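Local coordinates for glycosylation Associate Protein 2 (Streptococcus agalactiae serotype V, PDB 6OYC), which probably takes part, together with Gap1 and Gap3, in the glycosylation and accessory Sec-dependent secretion of a serine-rich surface adhesin, at residues T41-Y46 with S78-V83; M285-P290 with E311-M316. All blocks are in the same frame, centred on the assembly; numbering follows the deposited sequence.

Interaction 1 of 2, residues T41-Y46 with S78-V83; sequences TTENNY and SSFFEV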
loop_
_atom_site.group_PDB
_atom_site.type_symbol
_atom_site.label_atom_id
_atom_site.label_comp_id
_atom_site.label_asym_id
_atom_site.label_seq_id
_atom_site.Cartn_x
_atom_site.Cartn_y
_atom_site.Cartn_z
ATOM N N THR B 41 15.143 -23.477 23.228
ATOM C CA THR B 41 16.025 -24.601 22.930
ATOM C C THR B 41 15.453 -25.474 21.817
ATOM O O THR B 41 16.128 -25.739 20.815
ATOM C CB THR B 41 16.251 -25.424 24.204
ATOM O OG1 THR B 41 16.983 -24.640 25.157
ATOM C CG2 THR B 41 16.989 -26.737 23.894
ATOM N N THR B 42 14.206 -25.933 21.973
ATOM C CA THR B 42 13.590 -26.790 20.956
ATOM C C THR B 42 13.541 -26.116 19.591
ATOM O O THR B 42 13.862 -26.736 18.571
ATOM C CB THR B 42 12.184 -27.189 21.378
ATOM O OG1 THR B 42 12.264 -27.946 22.589
ATOM C CG2 THR B 42 11.570 -28.068 20.319
ATOM N N GLU B 43 13.148 -24.848 19.544
ATOM C CA GLU B 43 13.045 -24.186 18.252
ATOM C C GLU B 43 14.418 -23.993 17.623
ATOM O O GLU B 43 14.595 -24.220 16.420
ATOM C CB GLU B 43 12.316 -22.854 18.405
ATOM C CG GLU B 43 11.987 -22.172 17.096
ATOM C CD GLU B 43 11.011 -22.965 16.197
ATOM O OE1 GLU B 43 10.358 -23.923 16.664
ATOM O OE2 GLU B 43 10.893 -22.601 15.012
ATOM N N ASN B 44 15.403 -23.577 18.414
ATOM C CA ASN B 44 16.745 -23.413 17.867
ATOM C C ASN B 44 17.344 -24.758 17.446
ATOM O O ASN B 44 18.025 -24.846 16.423
ATOM C CB ASN B 44 17.643 -22.698 18.886
ATOM C CG ASN B 44 17.483 -21.173 18.846
ATOM O OD1 ASN B 44 17.020 -20.608 17.856
ATOM N ND2 ASN B 44 17.855 -20.512 19.927
ATOM N N ASN B 45 17.108 -25.820 18.214
ATOM C CA ASN B 45 17.502 -27.139 17.738
ATOM C C ASN B 45 16.873 -27.412 16.378
ATOM O O ASN B 45 17.574 -27.738 15.410
ATOM C CB ASN B 45 17.105 -28.215 18.751
ATOM C CG ASN B 45 18.084 -28.314 19.904
ATOM O OD1 ASN B 45 19.171 -27.728 19.861
ATOM N ND2 ASN B 45 17.703 -29.048 20.954
ATOM N N TYR B 46 15.550 -27.222 16.275
ATOM C CA TYR B 46 14.866 -27.444 15.004
ATOM C C TYR B 46 15.464 -26.592 13.889
ATOM O O TYR B 46 15.691 -27.085 12.779
ATOM C CB TYR B 46 13.366 -27.173 15.155
ATOM C CG TYR B 46 12.609 -27.232 13.850
ATOM C CD1 TYR B 46 12.499 -28.431 13.128
ATOM C CD2 TYR B 46 12.018 -26.098 13.324
ATOM C CE1 TYR B 46 11.815 -28.480 11.921
ATOM C CE2 TYR B 46 11.320 -26.140 12.116
ATOM C CZ TYR B 46 11.221 -27.328 11.420
ATOM O OH TYR B 46 10.533 -27.350 10.226
ATOM N N SER B 78 12.055 -12.796 20.737
ATOM C CA SER B 78 12.213 -11.744 19.746
ATOM C C SER B 78 12.882 -12.243 18.472
ATOM O O SER B 78 12.554 -11.770 17.379
ATOM C CB SER B 78 13.021 -10.603 20.361
ATOM O OG SER B 78 13.405 -9.672 19.380
ATOM N N SER B 79 13.812 -13.200 18.579
ATOM C CA SER B 79 14.506 -13.671 17.386
ATOM C C SER B 79 13.582 -14.424 16.434
ATOM O O SER B 79 13.907 -14.556 15.250
ATOM C CB SER B 79 15.688 -14.574 17.773
ATOM O OG SER B 79 15.236 -15.855 18.216
ATOM N N PHE B 80 12.442 -14.923 16.917
ATOM C CA PHE B 80 11.611 -15.831 16.140
ATOM C C PHE B 80 10.442 -15.159 15.420
ATOM O O PHE B 80 9.756 -15.840 14.660
ATOM C CB PHE B 80 11.054 -16.941 17.050
ATOM C CG PHE B 80 12.115 -17.722 17.772
ATOM C CD1 PHE B 80 12.870 -18.684 17.099
ATOM C CD2 PHE B 80 12.364 -17.496 19.127
ATOM C CE1 PHE B 80 13.861 -19.403 17.766
ATOM C CE2 PHE B 80 13.352 -18.213 19.797
ATOM C CZ PHE B 80 14.103 -19.170 19.116
ATOM N N PHE B 81 10.177 -13.869 15.640
ATOM C CA PHE B 81 8.965 -13.248 15.110
ATOM C C PHE B 81 9.257 -11.855 14.572
ATOM O O PHE B 81 10.069 -11.118 15.135
ATOM C CB PHE B 81 7.860 -13.175 16.181
ATOM C CG PHE B 81 7.328 -14.525 16.575
ATOM C CD1 PHE B 81 6.416 -15.197 15.755
ATOM C CD2 PHE B 81 7.774 -15.150 17.741
ATOM C CE1 PHE B 81 5.949 -16.461 16.096
ATOM C CE2 PHE B 81 7.310 -16.399 18.098
ATOM C CZ PHE B 81 6.393 -17.068 17.267
ATOM N N GLU B 82 8.581 -11.507 13.484
ATOM C CA GLU B 82 8.715 -10.223 12.814
ATOM C C GLU B 82 7.688 -9.244 13.361
ATOM O O GLU B 82 6.736 -9.621 14.041
ATOM C CB GLU B 82 8.516 -10.383 11.300
ATOM C CG GLU B 82 9.526 -11.288 10.643
ATOM C CD GLU B 82 10.918 -10.685 10.676
ATOM O OE1 GLU B 82 11.106 -9.589 10.085
ATOM O OE2 GLU B 82 11.814 -11.294 11.304
ATOM N N VAL B 83 7.864 -7.970 13.011
ATOM C CA VAL B 83 6.860 -6.981 13.367
ATOM C C VAL B 83 5.476 -7.385 12.826
ATOM O O VAL B 83 5.351 -8.097 11.816
ATOM C CB VAL B 83 7.284 -5.595 12.855
ATOM C CG1 VAL B 83 8.481 -5.078 13.681
ATOM C CG2 VAL B 83 7.618 -5.653 11.356
#
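Phe-80, in the loop 78-83, meets Glu-43 and Asn-44 on the helix of 41-46. Along the loop, Ser-79 comes first: its OG sits 3.3 Å above the plane of the Phe-80 ring, over the centre, and so lies against one face of the only side chain that crosses to the helix. Phe-80 follows. Its CG is anti to its own carbonyl carbon (chi1 -57°), which sends the ring out to the helix, where CE1 comes within 3.4 Å of Glu-43 CG. That meeting is oblique to the ring and purely apolar: the glutamate offers its methylenes, and its bend at chi2 carries the carboxylate off to a salt bridge with Arg-58. Asn-44 OD1 lies at the ring edge, near its plane, 3.4 Å from CE1 and 3.5 Å from CZ, where the slightly positive C-H rim suits a carbonyl oxygen. Phe-39, one turn earlier on the same helix, makes an edge-to-face pair with this ring. After Phe-80 the loop runs away from helix 36-52, and Phe-81 packs on Ile-60. The contact joins helix 36-52 to the loop between strands 62-65 and 86-89, two connections of an alpha/beta domain built on a parallel sheet.

Interaction 2 of 2, residues M285-P290 with E311-M316; sequences MTYFDP and EGFWMM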
loop_
_atom_site.group_PDB
_atom_site.type_symbol
_atom_site.label_atom_id
_atom_site.label_comp_id
_atom_site.label_asym_id
_atom_site.label_seq_id
_atom_site.Cartn_x
_atom_site.Cartn_y
_atom_site.Cartn_z
ATOM N N MET B 285 -1.491 3.865 0.443
ATOM C CA MET B 285 -1.210 2.924 1.512
ATOM C C MET B 285 0.200 3.150 2.041
ATOM O O MET B 285 1.082 3.638 1.329
ATOM C CB MET B 285 -1.372 1.474 1.043
ATOM C CG MET B 285 -2.823 1.091 0.873
ATOM S SD MET B 285 -3.489 1.750 -0.646
ATOM C CE MET B 285 -5.076 0.888 -0.670
ATOM N N THR B 286 0.412 2.778 3.297
ATOM C CA THR B 286 1.724 2.909 3.903
ATOM C C THR B 286 2.070 1.624 4.626
ATOM O O THR B 286 1.201 0.948 5.177
ATOM C CB THR B 286 1.783 4.110 4.886
ATOM O OG1 THR B 286 0.813 3.929 5.920
ATOM C CG2 THR B 286 1.494 5.424 4.164
ATOM N N TYR B 287 3.351 1.284 4.608
ATOM C CA TYR B 287 3.871 0.198 5.420
ATOM C C TYR B 287 5.033 0.730 6.242
ATOM O O TYR B 287 5.879 1.461 5.723
ATOM C CB TYR B 287 4.334 -0.981 4.563
ATOM C CG TYR B 287 4.918 -2.070 5.427
ATOM C CD1 TYR B 287 4.091 -2.889 6.169
ATOM C CD2 TYR B 287 6.295 -2.233 5.545
ATOM C CE1 TYR B 287 4.596 -3.859 6.974
ATOM C CE2 TYR B 287 6.825 -3.205 6.357
ATOM C CZ TYR B 287 5.967 -4.015 7.071
ATOM O OH TYR B 287 6.469 -4.993 7.881
ATOM N N PHE B 288 5.090 0.355 7.518
ATOM C CA PHE B 288 6.106 0.913 8.407
ATOM C C PHE B 288 6.726 -0.176 9.274
ATOM O O PHE B 288 6.003 -0.937 9.922
ATOM C CB PHE B 288 5.503 2.020 9.278
ATOM C CG PHE B 288 6.375 2.450 10.435
ATOM C CD1 PHE B 288 7.540 3.184 10.218
ATOM C CD2 PHE B 288 6.003 2.157 11.740
ATOM C CE1 PHE B 288 8.333 3.602 11.297
ATOM C CE2 PHE B 288 6.781 2.577 12.819
ATOM C CZ PHE B 288 7.951 3.301 12.596
ATOM N N ASP B 289 8.056 -0.235 9.282
ATOM C CA ASP B 289 8.824 -1.170 10.115
ATOM C C ASP B 289 9.850 -0.355 10.898
ATOM O O ASP B 289 10.792 0.191 10.285
ATOM C CB ASP B 289 9.509 -2.238 9.257
ATOM C CG ASP B 289 10.175 -3.351 10.084
ATOM O OD1 ASP B 289 10.316 -3.227 11.319
ATOM O OD2 ASP B 289 10.573 -4.371 9.484
ATOM N N PRO B 290 9.719 -0.238 12.227
ATOM C CA PRO B 290 10.687 0.580 12.989
ATOM C C PRO B 290 12.048 -0.072 13.149
ATOM O O PRO B 290 12.993 0.623 13.516
ATOM C CB PRO B 290 10.000 0.755 14.352
ATOM C CG PRO B 290 9.264 -0.537 14.527
ATOM C CD PRO B 290 8.780 -0.939 13.121
ATOM N N GLU B 311 6.153 -1.327 -3.565
ATOM C CA GLU B 311 7.453 -1.602 -4.155
ATOM C C GLU B 311 8.560 -1.466 -3.119
ATOM O O GLU B 311 8.488 -0.632 -2.211
ATOM C CB GLU B 311 7.750 -0.623 -5.281
ATOM C CG GLU B 311 7.491 -1.132 -6.647
ATOM C CD GLU B 311 7.959 -0.148 -7.697
ATOM O OE1 GLU B 311 8.597 0.881 -7.332
ATOM O OE2 GLU B 311 7.680 -0.408 -8.884
ATOM N N GLY B 312 9.608 -2.274 -3.283
ATOM C CA GLY B 312 10.847 -2.043 -2.563
ATOM C C GLY B 312 10.890 -2.527 -1.136
ATOM O O GLY B 312 11.692 -2.014 -0.352
ATOM N N PHE B 313 10.058 -3.504 -0.770
ATOM C CA PHE B 313 10.110 -4.071 0.575
ATOM C C PHE B 313 11.485 -4.657 0.880
ATOM O O PHE B 313 12.116 -4.321 1.887
ATOM C CB PHE B 313 9.038 -5.147 0.723
ATOM C CG PHE B 313 9.001 -5.795 2.088
ATOM C CD1 PHE B 313 8.411 -5.146 3.163
ATOM C CD2 PHE B 313 9.550 -7.052 2.287
ATOM C CE1 PHE B 313 8.354 -5.739 4.410
ATOM C CE2 PHE B 313 9.512 -7.658 3.537
ATOM C CZ PHE B 313 8.910 -6.998 4.603
ATOM N N TRP B 314 11.956 -5.565 0.034
ATOM C CA TRP B 314 13.191 -6.256 0.374
ATOM C C TRP B 314 14.392 -5.319 0.305
ATOM O O TRP B 314 15.318 -5.434 1.114
ATOM C CB TRP B 314 13.365 -7.464 -0.534
ATOM C CG TRP B 314 12.354 -8.506 -0.246
ATOM C CD1 TRP B 314 11.326 -8.914 -1.062
ATOM C CD2 TRP B 314 12.248 -9.284 0.949
ATOM N NE1 TRP B 314 10.591 -9.895 -0.439
ATOM C CE2 TRP B 314 11.136 -10.144 0.793
ATOM C CE3 TRP B 314 12.977 -9.328 2.141
ATOM C CZ2 TRP B 314 10.740 -11.042 1.778
ATOM C CZ3 TRP B 314 12.589 -10.229 3.122
ATOM C CH2 TRP B 314 11.479 -11.079 2.932
ATOM N N MET B 315 14.386 -4.371 -0.631
ATOM C CA MET B 315 15.489 -3.422 -0.716
ATOM C C MET B 315 15.591 -2.584 0.546
ATOM O O MET B 315 16.692 -2.353 1.059
ATOM C CB MET B 315 15.312 -2.524 -1.934
ATOM C CG MET B 315 16.289 -1.369 -1.995
ATOM S SD MET B 315 15.895 -0.307 -3.392
ATOM C CE MET B 315 14.482 0.596 -2.759
ATOM N N MET B 316 14.452 -2.116 1.065
ATOM C CA MET B 316 14.476 -1.284 2.263
ATOM C C MET B 316 14.687 -2.111 3.520
ATOM O O MET B 316 15.211 -1.595 4.514
ATOM C CB MET B 316 13.184 -0.477 2.379
ATOM C CG MET B 316 12.929 0.420 1.191
ATOM S SD MET B 316 14.316 1.540 0.850
ATOM C CE MET B 316 14.067 2.751 2.150
#
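Tyr-287 and Phe-313 make the whole of this contact, ring against ring. The closest atoms are Tyr-287 CE2 and Phe-313 CE1, 3.5 Å apart. The phenylalanine brings its edge toward the tyrosine face in an offset edge-to-face pair, with centroids 5.7 Å apart and planes turned by 62°. The approach is not over the ring centre: Phe-313 CE1 also lies 4.0 Å from Tyr-287 CZ and 4.0 Å from Tyr-287 OH, so it sits toward the hydroxyl end.

Backbone hydrogen bonds to Leu-325 of strand 323-327 set the position of the Tyr-287 backbone, and CG anti to the backbone N (chi1 178°) then extends the ring toward Phe-313. Phe-313 opens the helix just after Gly-312, the N-cap residue, whose positive phi is easily adopted without a side chain. The bond from Met-316 N to Gly-312 O, 3.1 Å, closes the first turn. On the far side of this pair Phe-313 CD2 lies 3.7 Å above the Trp-314 ring, so the phenylalanine is held between two aromatic neighbours. Farther out, Met-316 packs on Thr-298, Tyr-300 and Phe-323, fitting the helix onto the sheet.

With no hydrogen bond between the segments, cohesion rests on dispersion and on the weak attraction of a C-H edge for a pi face, which ties the helix start to the strand through shape and ring orientation.

Overall arrangement
The two contacts lie in different parts of the fold, their centres about 23 Å apart. Interaction 1 is peripheral, about 29 Å from the centre of the chain, and joins a helix and a loop of the parallel five-stranded sheet's domain; interaction 2 lies about 9 Å from that centre and joins strand 283-289 of the mixed eight-stranded sheet to helix 313-318. Both are nevertheless partly buried. Their chemistry differs: ring against glutamate methylenes and an amide oxygen in the first, ring against ring in the second. Val-83, at the end of segment 78-83, packs on Tyr-287, Asp-289 and Pro-290, so that the two contacts touch where these parts of the fold meet.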